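Local coordinates for hypothetical protein MerP (Cupriavidus metallidurans, PDB 1OSD) that probably binds mercuric ions in the periplasm as part of bacterial mercury resistance, through a cysteine pair that is oxidised to a disulfide here, at residues Val5-Cys14 with Ala64-Gln72. Residues are numbered along the deposited sequence; the frame is centred on the assembly and turned at random. Where two conformers were deposited one is given.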
loop_
_atom_site.group_PDB
_atom_site.type_symbol
_atom_site.label_atom_id
_atom_site.label_comp_id
_atom_site.label_asym_id
_atom_site.label_seq_id
_atom_site.Cartn_x
_atom_site.Cartn_y
_atom_site.Cartn_z
ATOM N N VAL A 5 3.522 -8.178 -0.624
ATOM C CA VAL A 5 2.149 -8.235 -0.150
ATOM C C VAL A 5 1.251 -7.415 -1.066
ATOM O O VAL A 5 1.635 -6.361 -1.565
ATOM C CB VAL A 5 2.062 -7.749 1.290
ATOM C CG1 VAL A 5 2.369 -6.256 1.413
ATOM C CG2 VAL A 5 0.674 -8.119 1.942
ATOM N N THR A 6 0.046 -7.939 -1.297
ATOM C CA THR A 6 -1.016 -7.270 -1.965
ATOM C C THR A 6 -2.083 -6.766 -1.001
ATOM O O THR A 6 -2.689 -7.516 -0.227
ATOM C CB THR A 6 -1.694 -8.167 -3.053
ATOM O OG1 THR A 6 -0.736 -8.551 -4.022
ATOM C CG2 THR A 6 -2.720 -7.363 -3.827
ATOM N N LEU A 7 -2.438 -5.503 -1.217
ATOM C CA LEU A 7 -3.365 -4.823 -0.334
ATOM C C LEU A 7 -4.562 -4.453 -1.106
ATOM O O LEU A 7 -4.496 -4.011 -2.254
ATOM C CB LEU A 7 -2.743 -3.596 0.313
ATOM C CG LEU A 7 -1.471 -3.725 1.144
ATOM C CD1 LEU A 7 -1.009 -2.333 1.732
ATOM C CD2 LEU A 7 -1.620 -4.833 2.256
ATOM N N SER A 8 -5.699 -4.668 -0.467
ATOM C CA SER A 8 -6.989 -4.228 -0.975
ATOM C C SER A 8 -7.273 -2.849 -0.454
ATOM O O SER A 8 -7.283 -2.658 0.754
ATOM C CB SER A 8 -8.099 -5.227 -0.641
ATOM O OG SER A 8 -7.768 -6.414 -1.317
ATOM N N VAL A 9 -7.646 -1.928 -1.349
ATOM C CA VAL A 9 -7.897 -0.532 -0.903
ATOM C C VAL A 9 -9.277 -0.043 -1.348
ATOM O O VAL A 9 -9.380 0.595 -2.389
ATOM C CB VAL A 9 -6.822 0.353 -1.372
ATOM C CG1 VAL A 9 -6.904 1.669 -0.692
ATOM C CG2 VAL A 9 -5.457 -0.333 -1.183
ATOM N N PRO A 10 -10.325 -0.412 -0.613
ATOM C CA PRO A 10 -11.713 -0.263 -1.129
ATOM C C PRO A 10 -12.140 1.160 -1.426
ATOM O O PRO A 10 -13.005 1.402 -2.276
ATOM C CB PRO A 10 -12.584 -0.940 -0.060
ATOM C CG PRO A 10 -11.698 -1.025 1.193
ATOM C CD PRO A 10 -10.272 -1.197 0.646
ATOM N N GLY A 11 -11.529 2.121 -0.740
ATOM C CA GLY A 11 -11.754 3.502 -1.046
ATOM C C GLY A 11 -11.070 4.222 -2.175
ATOM O O GLY A 11 -11.293 5.470 -2.335
ATOM N N MET A 12 -10.233 3.505 -2.896
ATOM C CA MET A 12 -9.482 3.972 -4.038
ATOM C C MET A 12 -10.392 4.091 -5.302
ATOM O O MET A 12 -10.319 3.295 -6.239
ATOM C CB MET A 12 -8.294 3.007 -4.249
ATOM C CG MET A 12 -7.213 3.469 -5.204
ATOM S SD MET A 12 -6.581 2.140 -6.213
ATOM C CE MET A 12 -5.687 1.220 -4.939
ATOM N N THR A 13 -11.284 5.091 -5.276
ATOM C CA THR A 13 -12.313 5.250 -6.271
ATOM C C THR A 13 -12.182 6.503 -7.132
ATOM O O THR A 13 -12.998 6.697 -8.018
ATOM C CB THR A 13 -13.712 5.268 -5.604
ATOM O OG1 THR A 13 -13.800 6.366 -4.640
ATOM C CG2 THR A 13 -13.940 3.962 -4.884
ATOM N N CYS A 14 -11.214 7.371 -6.818
ATOM C CA CYS A 14 -11.044 8.666 -7.476
ATOM C C CYS A 14 -9.796 8.491 -8.346
ATOM O O CYS A 14 -8.909 7.665 -7.981
ATOM C CB CYS A 14 -10.825 9.859 -6.466
ATOM S SG CYS A 14 -9.170 10.070 -5.754
ATOM N N ALA A 64 -3.584 8.274 5.019
ATOM C CA ALA A 64 -3.809 9.036 3.855
ATOM C C ALA A 64 -5.264 9.048 3.420
ATOM O O ALA A 64 -5.580 9.701 2.415
ATOM C CB ALA A 64 -2.933 8.501 2.719
ATOM N N GLY A 65 -6.114 8.271 4.108
ATOM C CA GLY A 65 -7.549 8.332 3.860
ATOM C C GLY A 65 -8.166 7.042 3.405
ATOM O O GLY A 65 -9.394 6.969 3.349
ATOM N N TYR A 66 -7.332 6.016 3.111
ATOM C CA TYR A 66 -7.703 4.835 2.409
ATOM C C TYR A 66 -7.211 3.583 3.161
ATOM O O TYR A 66 -6.200 2.950 2.808
ATOM C CB TYR A 66 -7.178 4.902 0.958
ATOM C CG TYR A 66 -7.458 6.235 0.292
ATOM C CD1 TYR A 66 -8.607 6.417 -0.479
ATOM C CD2 TYR A 66 -6.565 7.311 0.404
ATOM C CE1 TYR A 66 -8.856 7.637 -1.140
ATOM C CE2 TYR A 66 -6.817 8.536 -0.271
ATOM C CZ TYR A 66 -7.937 8.679 -1.003
ATOM O OH TYR A 66 -8.281 9.890 -1.508
ATOM N N PRO A 67 -7.948 3.230 4.223
ATOM C CA PRO A 67 -7.670 2.039 5.019
ATOM C C PRO A 67 -7.527 0.805 4.109
ATOM O O PRO A 67 -8.212 0.792 3.131
ATOM C CB PRO A 67 -8.900 1.977 5.990
ATOM C CG PRO A 67 -9.240 3.425 6.182
ATOM C CD PRO A 67 -9.119 3.933 4.760
ATOM N N SER A 68 -6.684 -0.169 4.446
ATOM C CA SER A 68 -6.498 -1.335 3.594
ATOM C C SER A 68 -6.260 -2.561 4.458
ATOM O O SER A 68 -6.153 -2.428 5.623
ATOM C CB SER A 68 -5.376 -1.076 2.647
ATOM O OG SER A 68 -4.109 -1.078 3.320
ATOM N N SER A 69 -6.310 -3.746 3.854
ATOM C CA SER A 69 -6.093 -5.069 4.427
ATOM C C SER A 69 -5.419 -5.908 3.360
ATOM O O SER A 69 -5.398 -5.565 2.226
ATOM C CB SER A 69 -7.401 -5.694 4.762
ATOM O OG SER A 69 -8.277 -5.652 3.661
ATOM N N VAL A 70 -4.888 -7.051 3.743
ATOM C CA VAL A 70 -4.303 -8.070 2.795
ATOM C C VAL A 70 -5.419 -8.532 1.904
ATOM O O VAL A 70 -6.490 -8.785 2.399
ATOM C CB VAL A 70 -3.701 -9.263 3.658
ATOM C CG1 VAL A 70 -3.278 -10.452 2.832
ATOM C CG2 VAL A 70 -2.579 -8.757 4.329
ATOM N N LYS A 71 -5.162 -8.608 0.595
ATOM C CA LYS A 71 -6.082 -9.058 -0.356
ATOM C C LYS A 71 -6.595 -10.464 -0.006
ATOM O O LYS A 71 -5.822 -11.320 0.462
ATOM C CB LYS A 71 -5.416 -9.046 -1.742
ATOM C CG LYS A 71 -6.417 -9.235 -2.845
ATOM C CD LYS A 71 -5.838 -9.904 -4.095
ATOM C CE LYS A 71 -6.889 -10.794 -4.734
ATOM N NZ LYS A 71 -7.768 -10.068 -5.652
ATOM N N GLN A 72 -7.885 -10.685 -0.246
ATOM C CA GLN A 72 -8.480 -11.979 0.069
ATOM C C GLN A 72 -8.237 -13.064 -0.986
ATOM O O GLN A 72 -8.217 -14.272 -0.656
ATOM C CB GLN A 72 -9.983 -11.838 0.303
ATOM C CG GLN A 72 -10.808 -11.204 -0.792
ATOM C CD GLN A 72 -12.300 -11.133 -0.356
ATOM O OE1 GLN A 72 -12.783 -10.052 0.050
ATOM N NE2 GLN A 72 -12.979 -12.306 -0.339
ATOM O OXT GLN A 72 -8.104 -12.701 -2.169
HETATM O O HOH W 1 -9.871 2.475 1.626
#
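In the ferredoxin-like βαββαβ fold of heavy-metal-associated domains, the short last strand, 69-70, runs antiparallel along the edge of the first, and S8 and S69 face each other as a hydrogen-bonded pair. S8 N gives a bond of 2.9 Å to S69 O, with the nitrogen almost on the extension of the S69 C=O bond, whereas the return bond from S69 N to S8 O is weak at 3.4 Å. Two residues on, past the non-hydrogen-bonded pair L7 and V70, K71 N donates to T6 O at 2.8 Å, approaching 28° off the carbonyl plane. On the sheet face turned away from the helices, T6 and K71 run side by side: CG2 of T6, placed anti to its backbone N, touches K71 CB at 3.8 Å. Beyond S8 no direct backbone hydrogen bond joins the segments; a water instead bridges G11 N and P67 O, accepting from the first and donating to the second. V9 CG1 packs on Y66 CB at 3.6 Å, while the tyrosine ring presents its CD1-CE1 edge to G11 O, which lies in the ring plane 3.4 Å from CD1. G11 belongs to the type I turn V9-M12 that leads into the loop carrying the CxxC cysteines, probably the mercury site as in related domains, where C14 is disulfide-bonded to C17. Y66, just after the Schellman motif at G65 that ends helix 54-63, also touches C17 and T20 of helix 17-26. S68 OG bonds to T61 of helix 54-63, while strand 2-8 continues the sheet on its other edge through backbone bonds to strand 42-48.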